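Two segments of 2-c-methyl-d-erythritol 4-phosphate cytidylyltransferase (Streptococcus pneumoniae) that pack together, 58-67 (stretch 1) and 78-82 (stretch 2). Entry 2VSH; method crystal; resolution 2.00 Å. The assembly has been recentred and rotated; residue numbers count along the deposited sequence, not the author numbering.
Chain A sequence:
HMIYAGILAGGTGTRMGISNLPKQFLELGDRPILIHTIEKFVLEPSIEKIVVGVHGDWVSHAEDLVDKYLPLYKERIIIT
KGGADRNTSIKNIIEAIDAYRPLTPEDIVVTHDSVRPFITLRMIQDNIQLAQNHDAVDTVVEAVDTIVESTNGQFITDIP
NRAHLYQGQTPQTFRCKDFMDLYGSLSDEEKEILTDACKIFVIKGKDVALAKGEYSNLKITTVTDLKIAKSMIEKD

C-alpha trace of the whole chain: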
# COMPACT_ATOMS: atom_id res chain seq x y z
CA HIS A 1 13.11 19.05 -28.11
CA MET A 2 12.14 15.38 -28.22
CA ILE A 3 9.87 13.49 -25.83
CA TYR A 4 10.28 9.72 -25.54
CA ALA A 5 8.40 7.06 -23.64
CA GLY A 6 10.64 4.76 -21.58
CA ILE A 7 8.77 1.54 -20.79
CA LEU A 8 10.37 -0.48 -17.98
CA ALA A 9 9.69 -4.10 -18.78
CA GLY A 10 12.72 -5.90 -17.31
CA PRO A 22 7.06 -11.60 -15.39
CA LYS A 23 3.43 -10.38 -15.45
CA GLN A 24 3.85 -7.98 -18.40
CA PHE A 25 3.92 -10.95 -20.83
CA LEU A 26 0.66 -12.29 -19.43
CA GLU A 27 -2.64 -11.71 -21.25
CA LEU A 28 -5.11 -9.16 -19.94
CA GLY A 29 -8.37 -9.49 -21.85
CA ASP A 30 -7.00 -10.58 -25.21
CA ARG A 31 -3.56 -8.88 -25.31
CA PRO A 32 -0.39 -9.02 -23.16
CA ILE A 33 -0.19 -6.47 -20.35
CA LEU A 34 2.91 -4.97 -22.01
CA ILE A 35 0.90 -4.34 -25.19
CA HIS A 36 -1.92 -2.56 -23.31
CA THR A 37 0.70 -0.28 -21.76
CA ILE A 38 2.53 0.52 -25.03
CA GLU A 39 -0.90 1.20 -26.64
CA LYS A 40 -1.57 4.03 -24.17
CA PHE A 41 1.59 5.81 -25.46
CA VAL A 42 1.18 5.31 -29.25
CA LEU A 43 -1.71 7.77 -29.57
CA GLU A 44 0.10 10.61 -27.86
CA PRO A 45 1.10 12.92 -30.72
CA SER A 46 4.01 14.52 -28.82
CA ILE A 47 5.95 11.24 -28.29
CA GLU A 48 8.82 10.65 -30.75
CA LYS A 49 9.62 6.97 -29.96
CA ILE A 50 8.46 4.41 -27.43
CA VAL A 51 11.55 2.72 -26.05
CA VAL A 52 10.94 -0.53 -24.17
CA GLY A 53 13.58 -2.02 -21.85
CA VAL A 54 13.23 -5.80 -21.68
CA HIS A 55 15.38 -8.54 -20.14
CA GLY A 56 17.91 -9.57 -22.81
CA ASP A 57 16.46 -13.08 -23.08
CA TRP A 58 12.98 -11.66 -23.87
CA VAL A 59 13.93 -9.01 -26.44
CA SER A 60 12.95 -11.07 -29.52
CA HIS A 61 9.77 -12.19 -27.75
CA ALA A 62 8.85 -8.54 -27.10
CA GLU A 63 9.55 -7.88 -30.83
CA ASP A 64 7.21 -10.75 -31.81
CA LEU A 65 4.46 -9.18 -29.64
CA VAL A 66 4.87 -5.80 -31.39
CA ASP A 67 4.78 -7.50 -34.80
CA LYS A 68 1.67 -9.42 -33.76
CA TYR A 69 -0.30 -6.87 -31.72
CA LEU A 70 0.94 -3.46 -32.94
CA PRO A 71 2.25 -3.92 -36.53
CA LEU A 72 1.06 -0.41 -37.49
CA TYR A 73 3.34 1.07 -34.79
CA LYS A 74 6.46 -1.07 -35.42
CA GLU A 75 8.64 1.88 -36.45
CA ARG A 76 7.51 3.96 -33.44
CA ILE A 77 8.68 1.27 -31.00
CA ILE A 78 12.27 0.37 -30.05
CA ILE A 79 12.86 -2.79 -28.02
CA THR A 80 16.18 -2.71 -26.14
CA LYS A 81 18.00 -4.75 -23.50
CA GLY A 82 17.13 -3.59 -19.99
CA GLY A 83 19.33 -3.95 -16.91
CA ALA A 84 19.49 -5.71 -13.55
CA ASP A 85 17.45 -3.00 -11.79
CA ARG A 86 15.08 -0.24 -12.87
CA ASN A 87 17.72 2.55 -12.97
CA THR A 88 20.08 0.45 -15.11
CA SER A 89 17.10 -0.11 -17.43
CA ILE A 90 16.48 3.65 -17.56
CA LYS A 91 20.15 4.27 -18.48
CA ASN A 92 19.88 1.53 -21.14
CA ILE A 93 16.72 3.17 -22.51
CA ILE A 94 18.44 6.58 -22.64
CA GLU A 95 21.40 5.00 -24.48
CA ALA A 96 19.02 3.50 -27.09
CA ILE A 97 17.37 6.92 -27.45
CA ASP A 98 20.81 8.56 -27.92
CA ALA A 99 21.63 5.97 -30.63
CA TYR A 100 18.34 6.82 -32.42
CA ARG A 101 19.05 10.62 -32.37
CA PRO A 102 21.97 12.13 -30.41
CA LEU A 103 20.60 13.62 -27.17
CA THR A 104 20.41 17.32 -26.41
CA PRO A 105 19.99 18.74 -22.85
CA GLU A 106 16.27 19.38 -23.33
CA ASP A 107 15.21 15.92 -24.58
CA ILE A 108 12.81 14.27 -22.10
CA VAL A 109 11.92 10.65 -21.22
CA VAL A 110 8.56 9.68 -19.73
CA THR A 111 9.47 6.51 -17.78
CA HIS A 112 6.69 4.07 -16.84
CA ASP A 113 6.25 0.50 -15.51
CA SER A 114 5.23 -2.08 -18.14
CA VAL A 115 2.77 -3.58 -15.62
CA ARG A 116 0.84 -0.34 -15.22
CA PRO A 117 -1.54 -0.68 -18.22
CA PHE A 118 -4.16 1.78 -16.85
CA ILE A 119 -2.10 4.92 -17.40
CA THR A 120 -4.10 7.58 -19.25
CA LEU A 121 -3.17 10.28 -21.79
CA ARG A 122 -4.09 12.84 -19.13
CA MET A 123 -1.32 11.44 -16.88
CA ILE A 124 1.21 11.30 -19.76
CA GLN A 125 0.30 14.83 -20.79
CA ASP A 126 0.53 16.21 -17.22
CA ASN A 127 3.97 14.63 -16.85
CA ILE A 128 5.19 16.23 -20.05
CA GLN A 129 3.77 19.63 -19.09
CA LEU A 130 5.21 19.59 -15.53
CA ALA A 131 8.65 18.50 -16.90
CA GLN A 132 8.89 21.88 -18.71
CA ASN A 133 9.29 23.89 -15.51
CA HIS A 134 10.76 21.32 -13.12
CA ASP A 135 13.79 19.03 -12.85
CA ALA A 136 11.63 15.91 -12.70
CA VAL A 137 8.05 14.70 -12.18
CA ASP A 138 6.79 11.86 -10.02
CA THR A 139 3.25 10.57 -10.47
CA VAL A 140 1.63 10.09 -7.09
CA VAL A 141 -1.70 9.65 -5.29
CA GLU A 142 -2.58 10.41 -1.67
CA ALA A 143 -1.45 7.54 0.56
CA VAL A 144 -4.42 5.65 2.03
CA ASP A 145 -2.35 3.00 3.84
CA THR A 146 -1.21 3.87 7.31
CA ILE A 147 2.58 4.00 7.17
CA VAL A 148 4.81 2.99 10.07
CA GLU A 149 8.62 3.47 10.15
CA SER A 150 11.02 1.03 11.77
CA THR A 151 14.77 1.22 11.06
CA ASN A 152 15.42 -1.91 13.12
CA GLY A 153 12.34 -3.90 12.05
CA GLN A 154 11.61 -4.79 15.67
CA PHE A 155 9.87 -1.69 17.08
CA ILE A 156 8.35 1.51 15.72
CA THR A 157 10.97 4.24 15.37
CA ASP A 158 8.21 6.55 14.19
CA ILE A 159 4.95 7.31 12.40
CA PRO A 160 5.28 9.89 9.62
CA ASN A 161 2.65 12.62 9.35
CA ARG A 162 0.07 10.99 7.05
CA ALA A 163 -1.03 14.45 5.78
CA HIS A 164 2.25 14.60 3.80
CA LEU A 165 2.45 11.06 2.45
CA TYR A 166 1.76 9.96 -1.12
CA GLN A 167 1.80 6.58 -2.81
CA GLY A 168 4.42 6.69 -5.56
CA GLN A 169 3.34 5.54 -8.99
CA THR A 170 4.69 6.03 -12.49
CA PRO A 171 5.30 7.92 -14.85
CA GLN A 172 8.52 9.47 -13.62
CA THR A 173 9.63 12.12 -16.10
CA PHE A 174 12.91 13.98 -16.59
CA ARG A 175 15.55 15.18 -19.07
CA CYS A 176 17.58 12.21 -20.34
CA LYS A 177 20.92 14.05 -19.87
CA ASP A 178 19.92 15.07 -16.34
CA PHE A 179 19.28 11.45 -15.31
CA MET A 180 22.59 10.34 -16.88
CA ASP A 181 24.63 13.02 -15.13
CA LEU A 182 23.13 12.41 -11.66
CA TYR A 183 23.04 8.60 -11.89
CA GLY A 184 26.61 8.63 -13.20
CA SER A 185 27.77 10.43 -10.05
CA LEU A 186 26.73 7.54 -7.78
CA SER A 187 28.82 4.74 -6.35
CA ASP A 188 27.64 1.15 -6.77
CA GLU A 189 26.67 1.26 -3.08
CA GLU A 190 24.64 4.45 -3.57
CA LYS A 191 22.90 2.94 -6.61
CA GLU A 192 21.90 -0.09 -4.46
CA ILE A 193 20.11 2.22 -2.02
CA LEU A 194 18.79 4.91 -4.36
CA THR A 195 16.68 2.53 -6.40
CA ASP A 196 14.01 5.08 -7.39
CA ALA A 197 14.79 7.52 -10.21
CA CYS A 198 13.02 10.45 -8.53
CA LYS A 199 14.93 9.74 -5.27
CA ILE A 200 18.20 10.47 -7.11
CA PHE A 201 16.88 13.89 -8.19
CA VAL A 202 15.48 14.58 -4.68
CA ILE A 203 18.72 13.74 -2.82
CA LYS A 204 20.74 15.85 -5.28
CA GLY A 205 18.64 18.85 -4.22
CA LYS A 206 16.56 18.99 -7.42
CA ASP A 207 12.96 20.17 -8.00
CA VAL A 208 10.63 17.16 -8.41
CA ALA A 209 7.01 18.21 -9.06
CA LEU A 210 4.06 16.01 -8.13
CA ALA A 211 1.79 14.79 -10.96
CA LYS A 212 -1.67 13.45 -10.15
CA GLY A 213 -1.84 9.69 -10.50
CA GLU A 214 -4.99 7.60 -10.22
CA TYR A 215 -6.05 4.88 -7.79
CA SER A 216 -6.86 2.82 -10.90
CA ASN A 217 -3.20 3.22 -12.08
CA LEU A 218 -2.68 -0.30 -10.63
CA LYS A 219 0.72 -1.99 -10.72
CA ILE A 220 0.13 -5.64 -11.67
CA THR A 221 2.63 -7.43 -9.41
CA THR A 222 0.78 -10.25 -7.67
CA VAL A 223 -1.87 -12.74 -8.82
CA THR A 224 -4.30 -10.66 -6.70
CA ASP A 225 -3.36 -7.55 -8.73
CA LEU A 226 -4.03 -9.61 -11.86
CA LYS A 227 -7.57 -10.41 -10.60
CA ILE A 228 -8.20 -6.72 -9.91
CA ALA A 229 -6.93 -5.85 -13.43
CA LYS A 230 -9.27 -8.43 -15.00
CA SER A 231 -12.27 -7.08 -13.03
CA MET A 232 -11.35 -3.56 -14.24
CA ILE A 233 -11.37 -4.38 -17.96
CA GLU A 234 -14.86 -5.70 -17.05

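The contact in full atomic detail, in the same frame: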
# COMPACT_ATOMS: atom_id res chain seq x y z
N TRP A 58 14.36 -11.87 -23.42
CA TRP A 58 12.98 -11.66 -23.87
C TRP A 58 12.84 -10.57 -24.93
O TRP A 58 11.73 -10.21 -25.32
CB TRP A 58 12.06 -11.34 -22.67
CG TRP A 58 11.92 -12.48 -21.70
CD1 TRP A 58 12.79 -12.82 -20.71
CD2 TRP A 58 10.85 -13.44 -21.64
NE1 TRP A 58 12.33 -13.93 -20.02
CE2 TRP A 58 11.13 -14.32 -20.57
CE3 TRP A 58 9.67 -13.63 -22.37
CZ2 TRP A 58 10.28 -15.39 -20.21
CZ3 TRP A 58 8.81 -14.68 -22.02
CH2 TRP A 58 9.14 -15.55 -20.95
N VAL A 59 13.97 -10.04 -25.41
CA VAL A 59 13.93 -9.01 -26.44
C VAL A 59 13.21 -9.48 -27.72
O VAL A 59 12.28 -8.81 -28.18
CB VAL A 59 15.35 -8.42 -26.73
CG1 VAL A 59 15.35 -7.59 -28.01
CG2 VAL A 59 15.79 -7.55 -25.55
N SER A 60 13.60 -10.62 -28.28
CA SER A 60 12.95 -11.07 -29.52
C SER A 60 11.48 -11.43 -29.29
O SER A 60 10.65 -11.25 -30.18
CB SER A 60 13.71 -12.21 -30.20
OG SER A 60 13.57 -13.42 -29.50
N HIS A 61 11.16 -11.91 -28.10
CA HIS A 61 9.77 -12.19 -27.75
C HIS A 61 8.95 -10.89 -27.74
O HIS A 61 7.89 -10.83 -28.35
CB HIS A 61 9.66 -12.91 -26.40
CG HIS A 61 8.25 -13.12 -25.96
ND1 HIS A 61 7.44 -14.10 -26.49
CD2 HIS A 61 7.49 -12.46 -25.06
CE1 HIS A 61 6.25 -14.04 -25.93
NE2 HIS A 61 6.25 -13.05 -25.05
N ALA A 62 9.46 -9.87 -27.06
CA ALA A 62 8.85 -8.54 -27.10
C ALA A 62 8.66 -8.02 -28.54
O ALA A 62 7.66 -7.39 -28.83
CB ALA A 62 9.65 -7.55 -26.26
N GLU A 63 9.64 -8.27 -29.41
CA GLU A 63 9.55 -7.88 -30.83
C GLU A 63 8.46 -8.66 -31.57
O GLU A 63 7.74 -8.08 -32.40
CB GLU A 63 10.91 -8.00 -31.53
CG GLU A 63 11.95 -7.03 -30.95
CD GLU A 63 13.33 -7.14 -31.57
OE1 GLU A 63 13.80 -8.27 -31.87
OE2 GLU A 63 13.97 -6.07 -31.74
N ASP A 64 8.31 -9.95 -31.27
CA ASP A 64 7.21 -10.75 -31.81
C ASP A 64 5.85 -10.14 -31.42
O ASP A 64 4.95 -10.02 -32.26
CB ASP A 64 7.27 -12.21 -31.32
CG ASP A 64 8.43 -13.01 -31.92
OD1 ASP A 64 9.11 -12.48 -32.83
OD2 ASP A 64 8.65 -14.17 -31.49
N LEU A 65 5.71 -9.76 -30.16
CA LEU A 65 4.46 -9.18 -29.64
C LEU A 65 4.07 -7.89 -30.36
O LEU A 65 2.90 -7.68 -30.70
CB LEU A 65 4.59 -8.93 -28.14
CG LEU A 65 4.04 -9.91 -27.09
CD1 LEU A 65 3.81 -11.36 -27.56
CD2 LEU A 65 4.89 -9.86 -25.83
N VAL A 66 5.06 -7.03 -30.60
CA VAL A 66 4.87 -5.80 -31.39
C VAL A 66 4.45 -6.12 -32.82
O VAL A 66 3.49 -5.54 -33.33
CB VAL A 66 6.14 -4.92 -31.38
CG1 VAL A 66 6.03 -3.76 -32.39
CG2 VAL A 66 6.40 -4.39 -29.98
N ASP A 67 5.14 -7.06 -33.46
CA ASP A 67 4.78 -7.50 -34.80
C ASP A 67 3.34 -7.99 -34.84
O ASP A 67 2.60 -7.70 -35.78
CB ASP A 67 5.72 -8.60 -35.30
CG ASP A 67 7.07 -8.07 -35.74
OD1 ASP A 67 7.22 -6.83 -35.87
OD2 ASP A 67 7.98 -8.89 -35.98
N ILE A 78 10.92 0.94 -30.12
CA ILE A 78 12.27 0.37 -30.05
C ILE A 78 12.32 -0.55 -28.84
O ILE A 78 12.11 -0.10 -27.71
CB ILE A 78 13.38 1.48 -29.96
CG1 ILE A 78 13.43 2.30 -31.26
CG2 ILE A 78 14.75 0.88 -29.67
CD1 ILE A 78 14.20 3.65 -31.15
N ILE A 79 12.55 -1.83 -29.09
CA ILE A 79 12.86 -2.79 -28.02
C ILE A 79 14.36 -2.81 -27.76
O ILE A 79 15.16 -2.96 -28.70
CB ILE A 79 12.37 -4.24 -28.36
CG1 ILE A 79 10.90 -4.23 -28.81
CG2 ILE A 79 12.56 -5.17 -27.14
CD1 ILE A 79 9.87 -3.76 -27.74
N THR A 80 14.76 -2.66 -26.50
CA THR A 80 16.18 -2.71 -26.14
C THR A 80 16.41 -3.52 -24.87
O THR A 80 15.47 -3.74 -24.10
CB THR A 80 16.83 -1.28 -26.06
OG1 THR A 80 18.26 -1.39 -26.09
CG2 THR A 80 16.38 -0.52 -24.81
N LYS A 81 17.64 -3.99 -24.69
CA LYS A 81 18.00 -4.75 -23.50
C LYS A 81 17.98 -3.87 -22.26
O LYS A 81 18.69 -2.87 -22.19
CB LYS A 81 19.37 -5.40 -23.68
CG LYS A 81 19.74 -6.37 -22.58
CD LYS A 81 21.07 -7.05 -22.87
CE LYS A 81 21.54 -7.82 -21.65
NZ LYS A 81 22.80 -8.58 -21.90
N GLY A 82 17.15 -4.25 -21.29
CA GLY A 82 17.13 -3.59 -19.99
C GLY A 82 18.29 -4.05 -19.10
O GLY A 82 19.20 -4.74 -19.55
O HOH W 1 12.69 -2.85 -31.72

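From Val 59 onward stretch 1 is helical, and the helix continues beyond Asp 67; it lies against residues 78-81, the last part of a strand that begins earlier in the chain. The two elements run nearly antiparallel, with an angle of 168° between their directions and a closest axis approach of 8.3 Å. No direct hydrogen bond joins them; the contact is a small apolar one, burying 248 Å² in total, with Ile 79 at its centre.

Trp 58 occupies the N-cap position and does not touch the strand. Its indole leads away from stretch 2, but its carbonyl begins the helical hydrogen-bond pattern, with Ala 62 N donating to Trp 58 O at 2.9 Å.

Val 59 makes the first contact and the closest CA pairing, Val 59 CA lying 6.5 Å from Ile 79 CA. Its CA-to-CB bond points toward the strand, and the side chain is in the t rotamer. Val 59 CG1 packs on Ile 79 CG2 at 3.8 Å; Val 59 CG2 also lies 4.3 Å from Ile 79 CG2 and reaches the next peptide, 4.1 Å from Thr 80 O and 4.1 Å from Lys 81 N. Thr 80 and Lys 81 thus meet the helix through backbone: the Thr 80 side chain is directed away, and the extended Lys 81 side chain leads off to a partner elsewhere in the structure.

Ser 60 and His 61 lie on other faces of the helix and make no contact. One turn after Val 59, Ala 62 again points toward the strand, its CB 3.9 Å from Ile 79 CG2. The same isoleucine methyl therefore packs against both Val 59 and Ala 62.

Glu 63 starts out sideways, but its end comes nearer to the strand. The aliphatic part of the side chain covers Ile 79, with Glu 63 CG 3.7 Å from Ile 79 CG1. Beyond it, a water bridges the two elements: it accepts a hydrogen bond from Ile 79 N at 2.8 Å and donates a weak one to Glu 63 OE2, with the water oxygen 3.5 Å from that atom. The Ile 79 amide is thereby satisfied by the water.

Asp 64 and Leu 65 are out of reach. Val 66, one turn beyond Ala 62, completes the apolar row: its CG2 lies 4.2 Å from Ile 79 CD1. With both chi angles of Ile 79 in m, Ile 79 CD1 also lies 4.1 Å from Ala 62 CB, so a single side chain spans two helical turns. Asp 67 lies beyond the contact.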